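Alpha-Amylase (Thermotoga maritima, PDB 2B5D) belongs to glycosyl hydrolase family 57, whose members carry a catalytic domain built as a distorted (beta/alpha)7 barrel. Local coordinates at residues D276-D279 with R284-T287. Sequence-based numbering, arbitrary orientation.
Sequences DYID and RINT
Ile278 and Ile285 face each other where the chain doubles back on itself, their CA atoms 5.5 Å apart, while toward Tyr277 and Thr287 the backbones diverge to 6.9 Å between CA atoms, with no hydrogen bond passing across. This is a return within the irregular loop that connects helix 271-274 to helix 309-338 in the family 57 region, well out from the centre of the chain, and apolar packing takes the place of strand pairing.

The two isoleucines each offer a different branch. Ile278 lays its short branch against the opposite main chain, CG2 lying 3.6 Å from Ile285 N and close to Arg284 CA as well. Ile285 answers with its long branch: CG1, turned between the backbone N and the carbonyl carbon (chi1 62°), lies 3.8 Å from Ile278 CA. The two side chains also meet directly, Ile278 CG2 being 4.1 Å from Ile285 CG1. Each isoleucine thus packs on the other's backbone as well as on its side chain, and the Ile278 side chain also touches Met271 of helix 271-274.

Arg284 starts away from the facing segment, yet its chain bends round so that CD comes within 4.5 Å of Ile278 CD1. Its NH1 hydrogen-bonds the carbonyl oxygens of Gly266 and Arg269, tying it to helix 265-268 and the link that follows. Tyr277 leads away to Glu83 and Lys87 of helix 68-91, both hydrogen-bonded to its OH. Thr287 OG1 bonds Asp264, and its methyl CG2 makes a long contact with Tyr277 O, at 4.4 Å. From Ile285, the terminal methyl CD1 ends 3.9 Å from Asp279 N.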
ATOM      1  N   ASP A 276      24.682  10.862   7.445  1.00 93.82           N
ATOM      2  CA  ASP A 276      24.580  10.243   8.773  1.00 93.90           C
ATOM      3  C   ASP A 276      23.969  11.160   9.856  1.00 93.71           C
ATOM      4  O   ASP A 276      24.360  11.119  11.032  1.00 93.54           O
ATOM      5  CB  ASP A 276      25.926   9.654   9.209  1.00 94.05           C
ATOM      6  CG  ASP A 276      27.034  10.673   9.198  1.00 94.29           C
ATOM      7  OD1 ASP A 276      26.872  11.726   8.535  1.00 94.91           O
ATOM      8  OD2 ASP A 276      28.066  10.416   9.851  1.00 94.58           O
ATOM      9  N   TYR A 277      23.006  11.984   9.438  1.00 93.52           N
ATOM     10  CA  TYR A 277      22.164  12.753  10.354  1.00 93.15           C
ATOM     11  C   TYR A 277      20.701  12.598   9.969  1.00 93.13           C
ATOM     12  O   TYR A 277      19.812  12.985  10.725  1.00 93.39           O
ATOM     13  CB  TYR A 277      22.569  14.223  10.386  1.00 92.88           C
ATOM     14  CG  TYR A 277      24.049  14.432  10.579  1.00 92.72           C
ATOM     15  CD1 TYR A 277      24.861  14.800   9.503  1.00 92.88           C
ATOM     16  CD2 TYR A 277      24.649  14.239  11.827  1.00 92.53           C
ATOM     17  CE1 TYR A 277      26.230  14.985   9.671  1.00 92.33           C
ATOM     18  CE2 TYR A 277      26.018  14.418  12.004  1.00 91.78           C
ATOM     19  CZ  TYR A 277      26.795  14.791  10.921  1.00 92.10           C
ATOM     20  OH  TYR A 277      28.140  14.977  11.077  1.00 92.73           O
ATOM     21  N   ILE A 278      20.457  12.027   8.794  1.00 93.02           N
ATOM     22  CA  ILE A 278      19.115  11.577   8.417  1.00 93.12           C
ATOM     23  C   ILE A 278      18.924  10.105   8.803  1.00 93.73           C
ATOM     24  O   ILE A 278      19.704   9.554   9.577  1.00 93.34           O
ATOM     25  CB  ILE A 278      18.804  11.814   6.906  1.00 92.93           C
ATOM     26  CG1 ILE A 278      19.921  11.229   6.024  1.00 92.38           C
ATOM     27  CG2 ILE A 278      18.550  13.300   6.646  1.00 92.02           C
ATOM     28  CD1 ILE A 278      19.763  11.442   4.531  1.00 92.69           C
ATOM     29  N   ASP A 279      17.882   9.483   8.259  1.00 94.78           N
ATOM     30  CA  ASP A 279      17.591   8.068   8.491  1.00 95.95           C
ATOM     31  C   ASP A 279      18.688   7.152   7.916  1.00 96.24           C
ATOM     32  O   ASP A 279      19.196   7.413   6.818  1.00 96.45           O
ATOM     33  CB  ASP A 279      16.240   7.722   7.858  1.00 96.18           C
ATOM     34  CG  ASP A 279      15.503   6.608   8.598  1.00 97.23           C
ATOM     35  OD1 ASP A 279      15.171   5.599   7.943  1.00 98.35           O
ATOM     36  OD2 ASP A 279      15.241   6.739   9.822  1.00 98.36           O
ATOM     37  N   ARG A 284      15.420  11.341   3.659  1.00 86.15           N
ATOM     38  CA  ARG A 284      15.496  12.700   4.214  1.00 83.99           C
ATOM     39  C   ARG A 284      14.479  12.890   5.338  1.00 82.58           C
ATOM     40  O   ARG A 284      13.291  12.568   5.178  1.00 82.80           O
ATOM     41  CB  ARG A 284      15.206  13.748   3.126  1.00 84.02           C
ATOM     42  CG  ARG A 284      16.020  13.637   1.845  1.00 83.59           C
ATOM     43  CD  ARG A 284      17.352  14.289   2.019  1.00 81.92           C
ATOM     44  NE  ARG A 284      17.935  14.747   0.762  1.00 81.22           N
ATOM     45  CZ  ARG A 284      18.917  15.640   0.690  1.00 81.03           C
ATOM     46  NH1 ARG A 284      19.408  16.178   1.796  1.00 81.35           N
ATOM     47  NH2 ARG A 284      19.406  16.002  -0.485  1.00 81.46           N
ATOM     48  N   ILE A 285      14.950  13.413   6.466  1.00 80.46           N
ATOM     49  CA  ILE A 285      14.093  13.748   7.609  1.00 78.42           C
ATOM     50  C   ILE A 285      14.577  15.061   8.216  1.00 77.00           C
ATOM     51  O   ILE A 285      15.611  15.585   7.792  1.00 76.60           O
ATOM     52  CB  ILE A 285      14.124  12.652   8.714  1.00 78.59           C
ATOM     53  CG1 ILE A 285      15.544  12.491   9.277  1.00 77.46           C
ATOM     54  CG2 ILE A 285      13.497  11.326   8.217  1.00 78.17           C
ATOM     55  CD1 ILE A 285      15.604  11.680  10.541  1.00 77.61           C
ATOM     56  N   ASN A 286      13.832  15.570   9.205  1.00 75.27           N
ATOM     57  CA  ASN A 286      14.197  16.791   9.945  1.00 73.28           C
ATOM     58  C   ASN A 286      15.365  16.552  10.892  1.00 71.88           C
ATOM     59  O   ASN A 286      15.481  15.480  11.506  1.00 72.04           O
ATOM     60  CB  ASN A 286      12.990  17.375  10.706  1.00 73.15           C
ATOM     61  CG  ASN A 286      12.025  18.157   9.797  1.00 73.51           C
ATOM     62  OD1 ASN A 286      10.837  18.271  10.085  1.00 75.75           O
ATOM     63  ND2 ASN A 286      12.536  18.698   8.704  1.00 74.60           N
ATOM     64  N   THR A 287      16.230  17.559  10.987  1.00 70.25           N
ATOM     65  CA  THR A 287      17.439  17.500  11.809  1.00 68.26           C
ATOM     66  C   THR A 287      17.275  18.320  13.083  1.00 67.06           C
ATOM     67  O   THR A 287      17.868  18.011  14.123  1.00 66.04           O
ATOM     68  CB  THR A 287      18.693  18.027  11.032  1.00 68.23           C
ATOM     69  OG1 THR A 287      18.487  19.391  10.642  1.00 67.46           O
ATOM     70  CG2 THR A 287      18.964  17.209   9.784  1.00 67.39           C
TER